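Local coordinates for protein Rab GDP dissociation inhibitor alpha (Naegleria fowleri, PDB 6C87) that probably binds prenylated, GDP-bound Rab GTPases, slows their release of GDP and extracts them from membranes for recycling, at residues Arg339-Ile343 against Glu376-Val380; Thr138-Gly142 against Asp189-Phe193; Phe298-Val302 against Asp407-Ile411. The contacts are given in a common frame with arbitrary orientation. Numbering follows the deposited sequence.

Contact 1. Residues Arg339-Ile343 against Glu376-Val380; sequences RKHDI and EVKVV
Residues 339-342 form an irregular loop after helix 334-337, and Ile343 begins strand 343-349; residues 376-380 lead into helix 378-384, with Val377 as its N-cap residue and Val380 N hydrogen-bonded to Val377 O at 2.9 Å. The CA atoms of Arg339 and Glu376 lie 8.8 Å apart, those of Ile343 and Val377 7.3 Å. Arg339 (chi1 m, chi2 t, chi3 p) turns its guanidinium across the gap, so that NH1 meets Glu376 OE1 edge-on at 2.7 Å in a salt bridge, while its NE braces the loop through a 3.2 Å hydrogen bond to His341 O. The carboxylate of Glu376 is further held by Ser370 OG. After a kink at Lys340 (-109/6) the chain is extended from His341 on, and the mt side chain of Ile343 (-108/140) points at the helix start: CD1 lies 3.7 Å from Glu376 O and 3.9 Å from Val379 CG1, CG2 3.7 Å from Val380 CG2 and 4.2 Å from Val377 CG1. Val364 and Phe332 extend this apolar cluster, a helix N-terminus packed on the mixed beta-sheet.

Contact 2. Residues Thr138-Gly142 against Asp189-Phe193; sequences TPLLG and DTTDF
A single water joins two backbone carbonyls here, donating to Leu140 O and to Asp189 O at 2.8 Å each, between an ST turn and helix 188-198 in the helical part of the GDI fold. Thr138-Leu141 is a type I beta turn, with Pro139 at -68/-9 and Leu140 at -66/-17; Leu140 N donates to Thr138 OG1 at 3.1 Å, whereas the Leu141 N to Thr138 O bond, 3.4 Å, is weak. Leu141 then extends (-124/151) to Gly142, N-cap residue of helix 143-157. The closest CA atoms are those of Leu141 and Asp189, 6.1 Å apart. Both leucines are mt and meet the Phe193 ring (chi1 p), Leu140 CD1 obliquely at 4.1 Å from CG. Val119 of strand 111-121 touches Leu140 and Phe193, and Ala149 touches Leu141 and Thr190, so the contact joins sheet and helices. Thr190 OG1, hydrogen-bonded to Glu145, is 3.4 Å from Leu141 CD2. That same methyl also reaches Asp189 CB at 3.8 Å and, at the ring edge, Phe193 CE2 at 3.8 Å.

Contact 3. Residues Phe298-Val302 against Asp407-Ile411; sequences FPEKV and DGVFI
Lys301 NZ donates to Asp407 OD2 at 2.8 Å in a salt bridge, the polar end of an otherwise apolar contact. The lysine extends from CB (chi1 m, chi2 and chi3 t) before its last torsion turns to -89°. Asp407, chi1 p, also accepts a weak hydrogen bond at OD1 from Val409 N, 3.4 Å away, across Gly408, whose positive phi (81/10) turns the chain into strand 409-411. On the other segment, Phe298 O accepts a hydrogen bond from Lys301 N at 3.0 Å, closing a turn that puts Phe298 and Lys301 towards the strand; the closest CA atoms are those of Phe298 and Ile411, at 7.9 Å. Val409 CG1 sits over the face of the Phe298 ring, 3.7 Å from its centroid, a CH-pi contact, and 4.0 Å from Lys301 CD. Ile411, in its mt rotamer, brings CG1 to 3.6 Å from Phe298 CD2, CD1 to 3.6 Å from Lys301 CB and CG2 to 3.9 Å from Val302 CG1. The CA-to-CB bond of Phe410 points away, and its side chain touches Ile435. The turn thus packs on an outermost strand of the parallel five-stranded sheet, beside strand 290-293, in the Rossmann-like dinucleotide-binding fold that GDI shares with FAD-containing enzymes.

In the fold
Along the chain, contact 2 closes first; contact 1 is then nested inside the loop closed by contact 3. Contacts 1 and 2 are neighbours, with centres 18 Å apart and nearest atoms about 6 Å apart. They are linked through the mixed sheet: strand 111-121, beside contact 2, pairs with strand 328-332, beside contact 1. Contact 3 lies 32 Å from contact 1 and 43 Å from contact 2, centre to centre, where the chain leaves the parallel sheet after strand 290-293 and enters strand 302-315 of the mixed sheet; it returns to the parallel sheet at strand 409-411. The three contacts therefore sample the Rossmann-like part, the mixed sheet and the helical part of this probable Rab-binding protein.

Contact 1. Residues Arg339-Ile343 against Glu376-Val380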
loop_
_atom_site.group_PDB
_atom_site.type_symbol
_atom_site.label_atom_id
_atom_site.label_comp_id
_atom_site.label_asym_id
_atom_site.label_seq_id
_atom_site.Cartn_x
_atom_site.Cartn_y
_atom_site.Cartn_z
ATOM N N ARG A 339 34.817 6.780 -21.207
ATOM C CA ARG A 339 34.247 7.949 -20.551
ATOM C C ARG A 339 33.683 7.548 -19.196
ATOM O O ARG A 339 33.693 6.376 -18.818
ATOM C CB ARG A 339 33.139 8.600 -21.395
ATOM C CG ARG A 339 33.639 9.433 -22.556
ATOM C CD ARG A 339 32.491 9.935 -23.439
ATOM N NE ARG A 339 31.441 10.606 -22.674
ATOM C CZ ARG A 339 31.493 11.881 -22.300
ATOM N NH1 ARG A 339 32.552 12.619 -22.602
ATOM N NH2 ARG A 339 30.500 12.413 -21.609
ATOM N N LYS A 340 33.216 8.550 -18.449
ATOM C CA LYS A 340 32.531 8.327 -17.180
ATOM C C LYS A 340 31.039 8.622 -17.275
ATOM O O LYS A 340 30.345 8.591 -16.256
ATOM C CB LYS A 340 33.154 9.181 -16.069
ATOM C CG LYS A 340 34.512 8.716 -15.582
ATOM C CD LYS A 340 35.635 9.562 -16.154
ATOM C CE LYS A 340 35.648 10.961 -15.554
ATOM N NZ LYS A 340 36.650 11.824 -16.237
ATOM N N HIS A 341 30.532 8.909 -18.469
ATOM C CA HIS A 341 29.113 9.155 -18.683
ATOM C C HIS A 341 28.725 8.595 -20.037
ATOM O O HIS A 341 29.480 8.723 -21.007
ATOM C CB HIS A 341 28.781 10.651 -18.632
ATOM C CG HIS A 341 29.187 11.310 -17.350
ATOM N ND1 HIS A 341 30.484 11.705 -17.098
ATOM C CD2 HIS A 341 28.468 11.651 -16.253
ATOM C CE1 HIS A 341 30.549 12.254 -15.897
ATOM N NE2 HIS A 341 29.339 12.237 -15.366
ATOM N N ASP A 342 27.552 7.971 -20.098
ATOM C CA ASP A 342 27.046 7.469 -21.364
ATOM C C ASP A 342 26.724 8.630 -22.301
ATOM O O ASP A 342 26.431 9.745 -21.868
ATOM C CB ASP A 342 25.790 6.618 -21.146
ATOM C CG ASP A 342 26.063 5.322 -20.388
ATOM O OD1 ASP A 342 27.205 5.108 -19.915
ATOM O OD2 ASP A 342 25.107 4.518 -20.256
ATOM N N ILE A 343 26.793 8.360 -23.598
ATOM C CA ILE A 343 26.320 9.288 -24.612
ATOM C C ILE A 343 25.040 8.707 -25.178
ATOM O O ILE A 343 24.942 7.494 -25.400
ATOM C CB ILE A 343 27.334 9.521 -25.745
ATOM C CG1 ILE A 343 28.722 9.823 -25.184
ATOM C CG2 ILE A 343 26.850 10.666 -26.627
ATOM C CD1 ILE A 343 29.797 9.914 -26.259
ATOM N N GLU A 376 33.822 15.697 -27.150
ATOM C CA GLU A 376 33.419 14.520 -26.388
ATOM C C GLU A 376 32.408 13.670 -27.154
ATOM O O GLU A 376 32.377 12.450 -26.974
ATOM C CB GLU A 376 32.861 14.927 -25.022
ATOM C CG GLU A 376 33.884 15.547 -24.080
ATOM C CD GLU A 376 33.269 16.052 -22.770
ATOM O OE1 GLU A 376 32.485 15.312 -22.134
ATOM O OE2 GLU A 376 33.563 17.206 -22.380
ATOM N N VAL A 377 31.578 14.282 -28.007
ATOM C CA VAL A 377 30.589 13.541 -28.789
ATOM C C VAL A 377 31.058 13.282 -30.216
ATOM O O VAL A 377 30.265 12.825 -31.046
ATOM C CB VAL A 377 29.217 14.249 -28.804
ATOM C CG1 VAL A 377 28.655 14.388 -27.394
ATOM C CG2 VAL A 377 29.308 15.602 -29.496
ATOM N N LYS A 378 32.326 13.558 -30.526
ATOM C CA LYS A 378 32.790 13.369 -31.898
ATOM C C LYS A 378 32.659 11.914 -32.337
ATOM O O LYS A 378 32.400 11.642 -33.514
ATOM C CB LYS A 378 34.237 13.840 -32.044
ATOM C CG LYS A 378 34.762 13.739 -33.459
ATOM C CD LYS A 378 36.164 14.308 -33.581
ATOM C CE LYS A 378 36.649 14.255 -35.027
ATOM N NZ LYS A 378 36.951 12.869 -35.467
ATOM N N VAL A 379 32.818 10.970 -31.407
ATOM C CA VAL A 379 32.674 9.560 -31.752
ATOM C C VAL A 379 31.282 9.287 -32.299
ATOM O O VAL A 379 31.115 8.462 -33.204
ATOM C CB VAL A 379 32.986 8.668 -30.529
ATOM C CG1 VAL A 379 32.042 8.976 -29.367
ATOM C CG2 VAL A 379 32.921 7.190 -30.899
ATOM N N VAL A 380 30.266 9.983 -31.784
ATOM C CA VAL A 380 28.910 9.780 -32.277
ATOM C C VAL A 380 28.688 10.555 -33.571
ATOM O O VAL A 380 28.140 10.024 -34.542
ATOM C CB VAL A 380 27.881 10.176 -31.204
ATOM C CG1 VAL A 380 26.480 9.942 -31.724
ATOM C CG2 VAL A 380 28.119 9.415 -29.916
#

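Contact 2. Residues Thr138-Gly142 against Asp189-Phe193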
loop_
_atom_site.group_PDB
_atom_site.type_symbol
_atom_site.label_atom_id
_atom_site.label_comp_id
_atom_site.label_asym_id
_atom_site.label_seq_id
_atom_site.Cartn_x
_atom_site.Cartn_y
_atom_site.Cartn_z
ATOM N N THR A 138 25.163 -12.144 -30.796
ATOM C CA THR A 138 25.287 -10.707 -31.055
ATOM C C THR A 138 26.739 -10.312 -31.321
ATOM O O THR A 138 27.658 -10.818 -30.669
ATOM C CB THR A 138 24.742 -9.877 -29.888
ATOM O OG1 THR A 138 25.016 -8.493 -30.135
ATOM C CG2 THR A 138 25.381 -10.284 -28.551
ATOM N N PRO A 139 26.970 -9.404 -32.272
ATOM C CA PRO A 139 28.332 -8.891 -32.488
ATOM C C PRO A 139 28.850 -8.048 -31.333
ATOM O O PRO A 139 30.041 -7.709 -31.323
ATOM C CB PRO A 139 28.193 -8.049 -33.765
ATOM C CG PRO A 139 26.879 -8.455 -34.375
ATOM C CD PRO A 139 26.006 -8.840 -33.230
ATOM N N LEU A 140 27.998 -7.698 -30.366
ATOM C CA LEU A 140 28.438 -6.942 -29.199
ATOM C C LEU A 140 29.403 -7.725 -28.319
ATOM O O LEU A 140 30.059 -7.130 -27.456
ATOM C CB LEU A 140 27.227 -6.525 -28.368
ATOM C CG LEU A 140 26.223 -5.637 -29.086
ATOM C CD1 LEU A 140 24.908 -5.668 -28.346
ATOM C CD2 LEU A 140 26.755 -4.215 -29.195
ATOM N N LEU A 141 29.467 -9.044 -28.476
ATOM C CA LEU A 141 30.255 -9.909 -27.610
ATOM C C LEU A 141 31.230 -10.733 -28.435
ATOM O O LEU A 141 30.961 -11.047 -29.600
ATOM C CB LEU A 141 29.359 -10.851 -26.807
ATOM C CG LEU A 141 28.206 -10.205 -26.056
ATOM C CD1 LEU A 141 27.311 -11.281 -25.462
ATOM C CD2 LEU A 141 28.755 -9.298 -24.975
ATOM N N GLY A 142 32.363 -11.085 -27.819
ATOM C CA GLY A 142 33.296 -12.026 -28.406
ATOM C C GLY A 142 32.792 -13.461 -28.320
ATOM O O GLY A 142 31.750 -13.754 -27.733
ATOM N N ASP A 189 31.472 -5.980 -21.704
ATOM C CA ASP A 189 30.726 -6.053 -22.958
ATOM C C ASP A 189 29.317 -6.602 -22.760
ATOM O O ASP A 189 28.389 -6.195 -23.472
ATOM C CB ASP A 189 31.490 -6.883 -23.988
ATOM C CG ASP A 189 32.747 -6.186 -24.468
ATOM O OD1 ASP A 189 32.944 -5.000 -24.118
ATOM O OD2 ASP A 189 33.532 -6.813 -25.211
ATOM N N THR A 190 29.129 -7.507 -21.796
ATOM C CA THR A 190 27.786 -8.016 -21.530
ATOM C C THR A 190 27.007 -7.060 -20.637
ATOM O O THR A 190 25.856 -6.721 -20.933
ATOM C CB THR A 190 27.851 -9.400 -20.873
ATOM O OG1 THR A 190 28.462 -10.340 -21.763
ATOM C CG2 THR A 190 26.447 -9.883 -20.514
ATOM N N THR A 191 27.621 -6.614 -19.536
ATOM C CA THR A 191 26.910 -5.771 -18.583
ATOM C C THR A 191 26.576 -4.401 -19.160
ATOM O O THR A 191 25.630 -3.762 -18.685
ATOM C CB THR A 191 27.722 -5.615 -17.291
ATOM O OG1 THR A 191 28.934 -4.904 -17.567
ATOM C CG2 THR A 191 28.042 -6.971 -16.676
ATOM N N ASP A 192 27.328 -3.937 -20.164
ATOM C CA ASP A 192 27.059 -2.633 -20.760
ATOM C C ASP A 192 25.707 -2.615 -21.467
ATOM O O ASP A 192 24.801 -1.868 -21.077
ATOM C CB ASP A 192 28.185 -2.255 -21.721
ATOM C CG ASP A 192 29.355 -1.592 -21.011
ATOM O OD1 ASP A 192 30.373 -1.304 -21.672
ATOM O OD2 ASP A 192 29.287 -1.425 -19.775
ATOM N N PHE A 193 25.545 -3.431 -22.510
ATOM C CA PHE A 193 24.266 -3.423 -23.215
ATOM C C PHE A 193 23.139 -3.922 -22.322
ATOM O O PHE A 193 22.005 -3.438 -22.421
ATOM C CB PHE A 193 24.349 -4.249 -24.509
ATOM C CG PHE A 193 24.267 -5.756 -24.312
ATOM C CD1 PHE A 193 23.036 -6.404 -24.194
ATOM C CD2 PHE A 193 25.422 -6.528 -24.302
ATOM C CE1 PHE A 193 22.965 -7.788 -24.031
ATOM C CE2 PHE A 193 25.362 -7.913 -24.150
ATOM C CZ PHE A 193 24.129 -8.543 -24.011
HETATM O O HOH W 1 29.257 -4.942 -25.821
#

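Contact 3. Residues Phe298-Val302 against Asp407-Ile411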
loop_
_atom_site.group_PDB
_atom_site.type_symbol
_atom_site.label_atom_id
_atom_site.label_comp_id
_atom_site.label_asym_id
_atom_site.label_seq_id
_atom_site.Cartn_x
_atom_site.Cartn_y
_atom_site.Cartn_z
ATOM N N PHE A 298 14.313 30.156 -9.169
ATOM C CA PHE A 298 14.821 30.229 -7.799
ATOM C C PHE A 298 16.341 30.110 -7.802
ATOM O O PHE A 298 16.899 29.125 -7.304
ATOM C CB PHE A 298 14.185 29.146 -6.925
ATOM C CG PHE A 298 12.717 28.971 -7.164
ATOM C CD1 PHE A 298 11.795 29.823 -6.556
ATOM C CD2 PHE A 298 12.255 27.967 -8.006
ATOM C CE1 PHE A 298 10.434 29.682 -6.777
ATOM C CE2 PHE A 298 10.896 27.811 -8.233
ATOM C CZ PHE A 298 9.979 28.670 -7.616
ATOM N N PRO A 299 17.042 31.110 -8.347
ATOM C CA PRO A 299 18.510 31.015 -8.417
ATOM C C PRO A 299 19.164 30.833 -7.063
ATOM O O PRO A 299 20.189 30.146 -6.966
ATOM C CB PRO A 299 18.919 32.355 -9.050
ATOM C CG PRO A 299 17.678 32.881 -9.696
ATOM C CD PRO A 299 16.551 32.407 -8.839
ATOM N N GLU A 300 18.600 31.424 -6.013
ATOM C CA GLU A 300 19.193 31.339 -4.687
ATOM C C GLU A 300 18.888 30.026 -3.976
ATOM O O GLU A 300 19.459 29.776 -2.913
ATOM C CB GLU A 300 18.725 32.514 -3.828
ATOM N N LYS A 301 18.041 29.167 -4.542
ATOM C CA LYS A 301 17.640 27.931 -3.875
ATOM C C LYS A 301 18.122 26.674 -4.593
ATOM O O LYS A 301 17.668 25.572 -4.266
ATOM C CB LYS A 301 16.121 27.875 -3.723
ATOM C CG LYS A 301 15.527 29.044 -2.972
ATOM C CD LYS A 301 14.107 28.724 -2.546
ATOM C CE LYS A 301 13.585 29.763 -1.573
ATOM N NZ LYS A 301 13.909 29.395 -0.170
ATOM N N VAL A 302 19.035 26.803 -5.553
ATOM C CA VAL A 302 19.554 25.659 -6.282
ATOM C C VAL A 302 21.075 25.752 -6.330
ATOM O O VAL A 302 21.670 26.777 -5.998
ATOM C CB VAL A 302 18.961 25.555 -7.702
ATOM C CG1 VAL A 302 17.466 25.264 -7.626
ATOM C CG2 VAL A 302 19.231 26.827 -8.485
ATOM N N ASP A 407 10.148 25.462 3.372
ATOM C CA ASP A 407 9.802 26.777 2.849
ATOM C C ASP A 407 8.620 26.785 1.885
ATOM O O ASP A 407 8.143 27.871 1.536
ATOM C CB ASP A 407 11.015 27.408 2.149
ATOM C CG ASP A 407 11.584 26.524 1.069
ATOM O OD1 ASP A 407 11.222 25.327 1.022
ATOM O OD2 ASP A 407 12.395 27.029 0.265
ATOM N N GLY A 408 8.129 25.623 1.460
ATOM C CA GLY A 408 7.037 25.571 0.509
ATOM C C GLY A 408 7.426 25.769 -0.940
ATOM O O GLY A 408 6.536 25.927 -1.783
ATOM N N VAL A 409 8.717 25.769 -1.259
ATOM C CA VAL A 409 9.199 25.964 -2.623
ATOM C C VAL A 409 9.700 24.623 -3.137
ATOM O O VAL A 409 10.758 24.140 -2.712
ATOM C CB VAL A 409 10.308 27.021 -2.700
ATOM C CG1 VAL A 409 10.723 27.243 -4.147
ATOM C CG2 VAL A 409 9.856 28.318 -2.064
ATOM N N PHE A 410 8.953 24.025 -4.059
ATOM C CA PHE A 410 9.272 22.711 -4.606
ATOM C C PHE A 410 9.855 22.899 -6.001
ATOM O O PHE A 410 9.152 23.324 -6.925
ATOM C CB PHE A 410 8.028 21.829 -4.612
ATOM C CG PHE A 410 7.420 21.664 -3.254
ATOM C CD1 PHE A 410 6.481 22.566 -2.787
ATOM C CD2 PHE A 410 7.825 20.635 -2.420
ATOM C CE1 PHE A 410 5.934 22.431 -1.518
ATOM C CE2 PHE A 410 7.284 20.490 -1.152
ATOM C CZ PHE A 410 6.335 21.393 -0.702
ATOM N N ILE A 411 11.142 22.581 -6.149
ATOM C CA ILE A 411 11.901 22.864 -7.363
ATOM C C ILE A 411 12.244 21.558 -8.067
ATOM O O ILE A 411 12.609 20.566 -7.424
ATOM C CB ILE A 411 13.179 23.670 -7.054
ATOM C CG1 ILE A 411 12.840 24.871 -6.167
ATOM C CG2 ILE A 411 13.853 24.121 -8.341
ATOM C CD1 ILE A 411 14.047 25.676 -5.728
#